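Local coordinates for protein Abbfa_003403 (Acinetobacter baumannii, PDB 4ZXH) that probably selects and activates an amino acid, couples it to a carrier-bound partner and releases the product, as a four-domain nonribosomal peptide synthetase, at residues 779-787 against 858-866; 1178-1187 against 1199-1207. All coordinates share one frame; numbering follows the deposited sequence.

Interaction 1 of 2, residues 779-787 against 858-866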
loop_
_atom_site.group_PDB
_atom_site.type_symbol
_atom_site.label_atom_id
_atom_site.label_comp_id
_atom_site.label_asym_id
_atom_site.label_seq_id
_atom_site.Cartn_x
_atom_site.Cartn_y
_atom_site.Cartn_z
ATOM N N ASP A 779 9.317 23.285 4.052
ATOM C CA ASP A 779 8.043 22.592 3.903
ATOM C C ASP A 779 8.270 21.090 4.043
ATOM O O ASP A 779 9.102 20.519 3.342
ATOM C CB ASP A 779 7.404 22.922 2.546
ATOM C CG ASP A 779 5.963 22.425 2.427
ATOM O OD1 ASP A 779 5.433 21.865 3.414
ATOM O OD2 ASP A 779 5.357 22.612 1.345
ATOM N N ALA A 780 7.515 20.452 4.933
ATOM C CA ALA A 780 7.734 19.040 5.245
ATOM C C ALA A 780 7.483 18.111 4.066
ATOM O O ALA A 780 7.907 16.960 4.082
ATOM C CB ALA A 780 6.872 18.623 6.401
ATOM N N LYS A 781 6.795 18.604 3.045
ATOM C CA LYS A 781 6.478 17.772 1.893
ATOM C C LYS A 781 7.669 17.683 0.927
ATOM O O LYS A 781 7.670 16.863 0.004
ATOM C CB LYS A 781 5.230 18.310 1.184
ATOM N N TYR A 782 8.690 18.508 1.155
ATOM C CA TYR A 782 9.816 18.611 0.225
ATOM C C TYR A 782 11.176 18.477 0.930
ATOM O O TYR A 782 11.848 19.469 1.251
ATOM C CB TYR A 782 9.716 19.930 -0.548
ATOM C CG TYR A 782 8.468 19.995 -1.418
ATOM C CD1 TYR A 782 8.476 19.501 -2.718
ATOM C CD2 TYR A 782 7.275 20.529 -0.930
ATOM C CE1 TYR A 782 7.336 19.548 -3.515
ATOM C CE2 TYR A 782 6.131 20.579 -1.713
ATOM C CZ TYR A 782 6.160 20.089 -3.011
ATOM O OH TYR A 782 5.019 20.137 -3.810
ATOM N N ILE A 783 11.566 17.226 1.161
ATOM C CA ILE A 783 12.791 16.895 1.881
ATOM C C ILE A 783 13.784 16.149 0.990
ATOM O O ILE A 783 13.437 15.151 0.360
ATOM C CB ILE A 783 12.488 16.033 3.123
ATOM C CG1 ILE A 783 11.517 16.764 4.046
ATOM C CG2 ILE A 783 13.757 15.685 3.867
ATOM C CD1 ILE A 783 10.997 15.898 5.167
ATOM N N ASP A 784 15.018 16.644 0.944
ATOM C CA ASP A 784 16.074 16.050 0.126
ATOM C C ASP A 784 17.422 16.321 0.790
ATOM O O ASP A 784 17.473 16.991 1.821
ATOM C CB ASP A 784 16.061 16.615 -1.310
ATOM C CG ASP A 784 16.040 18.150 -1.350
ATOM O OD1 ASP A 784 15.119 18.767 -0.761
ATOM O OD2 ASP A 784 16.977 18.743 -1.934
ATOM N N LEU A 785 18.507 15.827 0.186
ATOM C CA LEU A 785 19.857 16.020 0.718
ATOM C C LEU A 785 20.352 17.446 0.509
ATOM O O LEU A 785 21.387 17.834 1.047
ATOM C CB LEU A 785 20.833 15.031 0.084
ATOM C CG LEU A 785 20.499 13.560 0.343
ATOM C CD1 LEU A 785 21.446 12.632 -0.405
ATOM C CD2 LEU A 785 20.543 13.273 1.809
ATOM N N GLY A 786 19.610 18.231 -0.261
ATOM C CA GLY A 786 19.920 19.639 -0.394
ATOM C C GLY A 786 21.136 19.985 -1.226
ATOM O O GLY A 786 21.543 19.235 -2.109
ATOM N N GLU A 787 21.710 21.146 -0.930
ATOM C CA GLU A 787 22.814 21.713 -1.689
ATOM C C GLU A 787 24.171 21.253 -1.154
ATOM O O GLU A 787 24.372 21.174 0.058
ATOM C CB GLU A 787 22.731 23.236 -1.637
ATOM C CG GLU A 787 21.506 23.843 -2.319
ATOM C CD GLU A 787 21.467 25.365 -2.181
ATOM O OE1 GLU A 787 21.625 25.862 -1.041
ATOM O OE2 GLU A 787 21.283 26.065 -3.204
ATOM N N ASP A 858 14.023 16.456 -10.916
ATOM C CA ASP A 858 14.128 17.780 -10.331
ATOM C C ASP A 858 15.563 18.327 -10.352
ATOM O O ASP A 858 15.783 19.510 -10.612
ATOM C CB ASP A 858 13.605 17.720 -8.890
ATOM C CG ASP A 858 13.108 19.049 -8.395
ATOM O OD1 ASP A 858 13.441 20.077 -9.018
ATOM O OD2 ASP A 858 12.379 19.064 -7.383
ATOM N N GLY A 859 16.533 17.453 -10.082
ATOM C CA GLY A 859 17.909 17.861 -9.847
ATOM C C GLY A 859 18.263 17.699 -8.375
ATOM O O GLY A 859 19.396 17.948 -7.957
ATOM N N ARG A 860 17.272 17.294 -7.588
ATOM C CA ARG A 860 17.445 17.053 -6.168
ATOM C C ARG A 860 17.978 15.648 -5.938
ATOM O O ARG A 860 17.800 14.768 -6.778
ATOM C CB ARG A 860 16.120 17.216 -5.419
ATOM C CG ARG A 860 15.574 18.632 -5.357
ATOM C CD ARG A 860 14.294 18.673 -4.535
ATOM N NE ARG A 860 13.338 17.654 -4.962
ATOM C CZ ARG A 860 12.680 16.843 -4.136
ATOM N NH1 ARG A 860 12.866 16.935 -2.824
ATOM N NH2 ARG A 860 11.827 15.947 -4.622
ATOM N N LEU A 861 18.630 15.444 -4.799
ATOM C CA LEU A 861 19.042 14.113 -4.387
ATOM C C LEU A 861 18.214 13.661 -3.201
ATOM O O LEU A 861 18.138 14.364 -2.202
ATOM C CB LEU A 861 20.517 14.094 -4.002
ATOM C CG LEU A 861 21.512 14.538 -5.059
ATOM C CD1 LEU A 861 22.894 14.398 -4.473
ATOM C CD2 LEU A 861 21.352 13.680 -6.300
ATOM N N THR A 862 17.599 12.492 -3.286
ATOM C CA THR A 862 16.944 11.951 -2.108
ATOM C C THR A 862 17.640 10.661 -1.707
ATOM O O THR A 862 18.255 9.976 -2.540
ATOM C CB THR A 862 15.421 11.721 -2.316
ATOM O OG1 THR A 862 15.187 10.742 -3.338
ATOM C CG2 THR A 862 14.753 13.016 -2.708
ATOM N N HIS A 863 17.542 10.356 -0.416
ATOM C CA HIS A 863 18.332 9.320 0.224
ATOM C C HIS A 863 17.452 8.119 0.514
ATOM O O HIS A 863 16.293 8.273 0.893
ATOM C CB HIS A 863 18.934 9.872 1.501
ATOM C CG HIS A 863 20.037 9.043 2.059
ATOM N ND1 HIS A 863 19.810 7.882 2.766
ATOM C CD2 HIS A 863 21.379 9.224 2.048
ATOM C CE1 HIS A 863 20.970 7.382 3.159
ATOM N NE2 HIS A 863 21.937 8.166 2.723
ATOM N N HIS A 864 17.991 6.923 0.312
ATOM C CA HIS A 864 17.209 5.695 0.407
ATOM C C HIS A 864 18.106 4.625 1.002
ATOM O O HIS A 864 17.936 3.418 0.761
ATOM C CB HIS A 864 16.699 5.291 -0.969
ATOM C CG HIS A 864 15.856 6.343 -1.629
ATOM N ND1 HIS A 864 14.475 6.327 -1.591
ATOM C CD2 HIS A 864 16.199 7.457 -2.322
ATOM C CE1 HIS A 864 14.007 7.374 -2.249
ATOM N NE2 HIS A 864 15.032 8.076 -2.702
ATOM N N GLY A 865 18.999 5.106 1.862
ATOM C CA GLY A 865 20.389 4.703 1.844
ATOM C C GLY A 865 20.843 3.334 2.215
ATOM O O GLY A 865 20.085 2.536 2.756
ATOM N N ARG A 866 22.101 3.094 1.867
ATOM C CA ARG A 866 22.849 1.894 2.215
ATOM C C ARG A 866 22.464 0.735 1.257
ATOM O O ARG A 866 21.526 -0.013 1.496
ATOM C CB ARG A 866 22.626 1.580 3.696
ATOM C CG ARG A 866 23.725 0.840 4.465
ATOM C CD ARG A 866 25.164 1.106 4.120
ATOM N NE ARG A 866 25.591 2.487 4.282
ATOM C CZ ARG A 866 26.807 2.922 3.946
ATOM N NH1 ARG A 866 27.715 2.075 3.448
ATOM N NH2 ARG A 866 27.118 4.208 4.113
#
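In the adenylation domain, Leu785 and Asp784, from the loop joining strands 773-777 and 787-788 at the edge of the large mixed sheet, pack against strand 861-863 of the neighbouring antiparallel sheet, just before the Gly-Arg that opens the A8 motif of this family. The general principle is that one backbone bond can fix the meeting point of two chains while side chains secure it on both flanks. Here Leu785 N donates to Leu861 O over 2.8 Å, practically straight at 179°.

On one flank the leucine divides its branches. CD1 of Leu785 reaches CB of Leu861 at 4.0 Å, and its CD2 rests 3.8 Å from CB of His863, whose ring also meets that of Tyr763. Val853 of strand 846-855 adds to the apolar surroundings of Leu785.

The other flank is ionic. Asp784 turns its CG between its own N and carbonyl carbon (chi1 51°), which sets the carboxylate beside the aliphatic part of Arg860. OD1 of Asp784 and NH1 of Arg860 form a long salt bridge of 3.6 Å, with carboxylate and guanidinium planes 71° apart. The bend of the arginine chain at chi3 lets NE turn to Asp858 as well, in a salt bridge whose hydrogen bond is weak, so one guanidinium serves two acids and probably offsets both charges. The second oxygen of Asp784 works locally: Gly786 N approaches OD2 of Asp784 from above the carboxylate plane at 3.2 Å, closing an Asx turn.

Interaction 2 of 2, residues 1178-1187 against 1199-1207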
loop_
_atom_site.group_PDB
_atom_site.type_symbol
_atom_site.label_atom_id
_atom_site.label_comp_id
_atom_site.label_asym_id
_atom_site.label_seq_id
_atom_site.Cartn_x
_atom_site.Cartn_y
_atom_site.Cartn_z
ATOM N N ASP A 1178 -32.097 -18.402 40.459
ATOM C CA ASP A 1178 -32.058 -16.961 40.650
ATOM C C ASP A 1178 -31.270 -16.343 39.480
ATOM O O ASP A 1178 -30.713 -17.056 38.646
ATOM C CB ASP A 1178 -31.444 -16.600 42.012
ATOM C CG ASP A 1178 -29.941 -16.907 42.104
ATOM O OD1 ASP A 1178 -29.423 -17.689 41.282
ATOM O OD2 ASP A 1178 -29.276 -16.369 43.026
ATOM N N ASP A 1179 -31.224 -15.021 39.419
ATOM C CA ASP A 1179 -30.711 -14.342 38.241
ATOM C C ASP A 1179 -29.226 -14.606 38.040
ATOM O O ASP A 1179 -28.783 -14.771 36.915
ATOM C CB ASP A 1179 -30.992 -12.843 38.334
ATOM C CG ASP A 1179 -32.486 -12.532 38.422
ATOM O OD1 ASP A 1179 -33.312 -13.372 37.977
ATOM O OD2 ASP A 1179 -32.832 -11.444 38.937
ATOM N N ALA A 1180 -28.465 -14.681 39.127
ATOM C CA ALA A 1180 -27.044 -15.010 39.028
ATOM C C ALA A 1180 -26.833 -16.388 38.421
ATOM O O ALA A 1180 -26.019 -16.555 37.508
ATOM C CB ALA A 1180 -26.382 -14.936 40.386
ATOM N N MET A 1181 -27.558 -17.380 38.924
ATOM C CA MET A 1181 -27.459 -18.724 38.361
ATOM C C MET A 1181 -27.811 -18.730 36.869
ATOM O O MET A 1181 -27.228 -19.490 36.099
ATOM C CB MET A 1181 -28.362 -19.704 39.114
ATOM C CG MET A 1181 -28.097 -21.172 38.785
ATOM S SD MET A 1181 -26.354 -21.705 38.886
ATOM C CE MET A 1181 -26.298 -22.114 40.641
ATOM N N LEU A 1182 -28.755 -17.883 36.458
ATOM C CA LEU A 1182 -29.200 -17.904 35.070
ATOM C C LEU A 1182 -28.064 -17.389 34.197
ATOM O O LEU A 1182 -27.779 -17.951 33.137
ATOM C CB LEU A 1182 -30.482 -17.087 34.884
ATOM C CG LEU A 1182 -31.760 -17.808 35.365
ATOM C CD1 LEU A 1182 -33.030 -16.961 35.242
ATOM C CD2 LEU A 1182 -31.920 -19.110 34.595
ATOM N N LEU A 1183 -27.387 -16.348 34.675
ATOM C CA LEU A 1183 -26.193 -15.839 34.011
ATOM C C LEU A 1183 -25.084 -16.869 33.991
ATOM O O LEU A 1183 -24.385 -17.020 32.986
ATOM C CB LEU A 1183 -25.684 -14.577 34.692
ATOM C CG LEU A 1183 -26.042 -13.269 34.010
ATOM C CD1 LEU A 1183 -25.271 -12.169 34.704
ATOM C CD2 LEU A 1183 -25.688 -13.353 32.526
ATOM N N SER A 1184 -24.901 -17.576 35.101
ATOM C CA SER A 1184 -23.857 -18.583 35.110
ATOM C C SER A 1184 -24.146 -19.666 34.058
ATOM O O SER A 1184 -23.259 -20.040 33.274
ATOM C CB SER A 1184 -23.708 -19.206 36.480
ATOM O OG SER A 1184 -22.805 -20.289 36.372
ATOM N N TRP A 1185 -25.388 -20.142 34.021
ATOM C CA TRP A 1185 -25.811 -21.059 32.964
ATOM C C TRP A 1185 -25.576 -20.468 31.585
ATOM O O TRP A 1185 -24.994 -21.117 30.719
ATOM C CB TRP A 1185 -27.280 -21.427 33.109
ATOM C CG TRP A 1185 -27.540 -22.293 34.282
ATOM C CD1 TRP A 1185 -26.613 -22.825 35.135
ATOM C CD2 TRP A 1185 -28.809 -22.736 34.746
ATOM N NE1 TRP A 1185 -27.231 -23.561 36.109
ATOM C CE2 TRP A 1185 -28.585 -23.523 35.894
ATOM C CE3 TRP A 1185 -30.122 -22.540 34.309
ATOM C CZ2 TRP A 1185 -29.610 -24.117 36.598
ATOM C CZ3 TRP A 1185 -31.143 -23.123 35.021
ATOM C CH2 TRP A 1185 -30.879 -23.903 36.153
ATOM N N PHE A 1186 -26.001 -19.229 31.398
ATOM C CA PHE A 1186 -25.881 -18.595 30.103
ATOM C C PHE A 1186 -24.428 -18.505 29.646
ATOM O O PHE A 1186 -24.120 -18.755 28.467
ATOM C CB PHE A 1186 -26.494 -17.204 30.127
ATOM C CG PHE A 1186 -26.367 -16.487 28.832
ATOM C CD1 PHE A 1186 -26.909 -17.033 27.676
ATOM C CD2 PHE A 1186 -25.715 -15.272 28.760
ATOM C CE1 PHE A 1186 -26.793 -16.388 26.466
ATOM C CE2 PHE A 1186 -25.600 -14.610 27.542
ATOM C CZ PHE A 1186 -26.137 -15.177 26.387
ATOM N N ALA A 1187 -23.539 -18.168 30.578
ATOM C CA ALA A 1187 -22.114 -18.106 30.266
ATOM C C ALA A 1187 -21.604 -19.470 29.772
ATOM O O ALA A 1187 -20.938 -19.555 28.746
ATOM C CB ALA A 1187 -21.333 -17.650 31.471
ATOM N N THR A 1199 -16.623 -20.842 32.940
ATOM C CA THR A 1199 -17.143 -21.092 34.275
ATOM C C THR A 1199 -17.174 -19.812 35.108
ATOM O O THR A 1199 -16.178 -19.422 35.707
ATOM C CB THR A 1199 -16.311 -22.145 35.019
ATOM O OG1 THR A 1199 -16.331 -23.379 34.294
ATOM C CG2 THR A 1199 -16.886 -22.397 36.393
ATOM N N ILE A 1200 -18.319 -19.148 35.117
ATOM C CA ILE A 1200 -18.535 -18.026 36.011
ATOM C C ILE A 1200 -19.474 -18.527 37.107
ATOM O O ILE A 1200 -20.672 -18.699 36.883
ATOM C CB ILE A 1200 -19.159 -16.813 35.302
ATOM C CG1 ILE A 1200 -18.514 -16.551 33.940
ATOM C CG2 ILE A 1200 -19.057 -15.594 36.168
ATOM C CD1 ILE A 1200 -17.120 -16.102 34.021
ATOM N N PRO A 1201 -18.927 -18.802 38.291
ATOM C CA PRO A 1201 -19.768 -19.340 39.367
ATOM C C PRO A 1201 -20.869 -18.377 39.794
ATOM O O PRO A 1201 -20.610 -17.182 39.920
ATOM C CB PRO A 1201 -18.773 -19.562 40.510
ATOM C CG PRO A 1201 -17.425 -19.657 39.839
ATOM C CD PRO A 1201 -17.506 -18.720 38.673
ATOM N N ALA A 1202 -22.078 -18.895 40.012
ATOM C CA ALA A 1202 -23.194 -18.085 40.499
ATOM C C ALA A 1202 -22.793 -17.317 41.728
ATOM O O ALA A 1202 -23.185 -16.169 41.888
ATOM C CB ALA A 1202 -24.400 -18.949 40.816
ATOM N N GLN A 1203 -22.007 -17.952 42.596
ATOM C CA GLN A 1203 -21.587 -17.306 43.836
ATOM C C GLN A 1203 -20.735 -16.056 43.587
ATOM O O GLN A 1203 -20.834 -15.082 44.335
ATOM C CB GLN A 1203 -20.807 -18.267 44.722
ATOM C CG GLN A 1203 -20.578 -17.689 46.117
ATOM C CD GLN A 1203 -19.438 -18.361 46.862
ATOM O OE1 GLN A 1203 -18.866 -19.350 46.395
ATOM N NE2 GLN A 1203 -19.094 -17.818 48.023
ATOM N N TYR A 1204 -19.899 -16.081 42.549
ATOM C CA TYR A 1204 -19.070 -14.925 42.229
ATOM C C TYR A 1204 -19.943 -13.769 41.762
ATOM O O TYR A 1204 -19.763 -12.631 42.185
ATOM C CB TYR A 1204 -18.033 -15.274 41.161
ATOM C CG TYR A 1204 -17.126 -14.118 40.790
ATOM C CD1 TYR A 1204 -16.049 -13.779 41.588
ATOM C CD2 TYR A 1204 -17.345 -13.374 39.644
ATOM C CE1 TYR A 1204 -15.223 -12.728 41.265
ATOM C CE2 TYR A 1204 -16.512 -12.313 39.310
ATOM C CZ TYR A 1204 -15.453 -11.997 40.126
ATOM O OH TYR A 1204 -14.617 -10.945 39.815
ATOM N N LEU A 1205 -20.906 -14.081 40.901
ATOM C CA LEU A 1205 -21.829 -13.085 40.366
ATOM C C LEU A 1205 -22.674 -12.407 41.455
ATOM O O LEU A 1205 -22.914 -11.197 41.392
ATOM C CB LEU A 1205 -22.737 -13.731 39.310
ATOM C CG LEU A 1205 -21.993 -14.232 38.066
ATOM C CD1 LEU A 1205 -22.899 -14.987 37.105
ATOM C CD2 LEU A 1205 -21.307 -13.077 37.349
ATOM N N ARG A 1206 -23.117 -13.176 42.450
ATOM C CA ARG A 1206 -23.976 -12.635 43.513
ATOM C C ARG A 1206 -23.317 -11.508 44.306
ATOM O O ARG A 1206 -24.008 -10.697 44.919
ATOM C CB ARG A 1206 -24.407 -13.744 44.473
ATOM C CG ARG A 1206 -25.345 -14.742 43.839
ATOM C CD ARG A 1206 -25.934 -15.741 44.821
ATOM N NE ARG A 1206 -26.793 -16.690 44.115
ATOM C CZ ARG A 1206 -26.469 -17.956 43.873
ATOM N NH1 ARG A 1206 -25.311 -18.440 44.308
ATOM N NH2 ARG A 1206 -27.305 -18.741 43.202
ATOM N N GLU A 1207 -21.986 -11.455 44.279
ATOM C CA GLU A 1207 -21.232 -10.413 44.978
ATOM C C GLU A 1207 -21.279 -9.078 44.226
ATOM O O GLU A 1207 -20.872 -8.050 44.758
ATOM C CB GLU A 1207 -19.759 -10.829 45.176
ATOM C CG GLU A 1207 -19.508 -12.228 45.745
ATOM C CD GLU A 1207 -20.124 -12.459 47.119
ATOM O OE1 GLU A 1207 -20.150 -11.515 47.949
ATOM O OE2 GLU A 1207 -20.566 -13.605 47.372
#
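Ala1180, Leu1183 and Ser1184 of helix 1179-1191 meet Ala1202 and Leu1205 of the short helix 1202-1206 in the thioesterase domain, within the helical insertion that follows strand 1157-1163 of its alpha/beta-hydrolase fold, the position of the lid in related thioesterases. The contact illustrates how small residues let two helices come close: the axes of 1179-1187 and 1202-1206 approach to 8.3 Å, with their N-to-C directions 127° apart, and alanines occupy the middle of the crossing.

The inner side is tight and largely apolar. CD1 of Leu1205 lies 3.7 Å from CB of Leu1183, whose side chain continues inward to Met1213 and Phe1214 of helix 1210-1223 and to Phe1240 of helix 1233-1251. Beside it, Ala1187 packs on Ile1200. One polar group is set into this surface: with its OG anti to the backbone N (chi1 172°), Ser1184 donates to the carbonyl of Ile1200, OG to O 2.7 Å, and so ties the helix to the chain just ahead of the next one.

On the solvent side the residues are more exposed and the contact becomes largely ionic. The methyl CE of Met1181 reaches CB of Ala1202 at 3.7 Å, near the exposed Arg1206. That arginine runs extended from CG to NE, with its CG 3.6 Å from CB of Ala1180, and grips Asp1178 side-on with two nitrogens. NE of Arg1206 meets the syn lone pair of OD2 of Asp1178 at 2.7 Å, in the guanidinium plane. Asp1178 is also the N-cap of its helix: its OD1 accepts from Met1181 N at 3.0 Å on one face of the carboxylate plane, while Arg1206 NH2 reaches the same OD1 from the opposite face.

Overall arrangement
From the N terminus, the chain passes the condensation domain before interaction 1 closes a loop of 70 intervening residues, which contains strands 792-797, 809-816 and 846-855; the contact ties the border of the large mixed sheet to the smaller antiparallel one. The chain then runs on through the C-terminal part of the adenylation domain and the carrier domain. Interaction 2 opens only in the thioesterase and closes a short loop of 11 residues, joining consecutive helices. The two loops follow in series, neither nested nor crossed. Their centres stand about 64 Å apart on opposite sides of the chain's centre, and their nearest atoms about 50 Å, so the two do not touch.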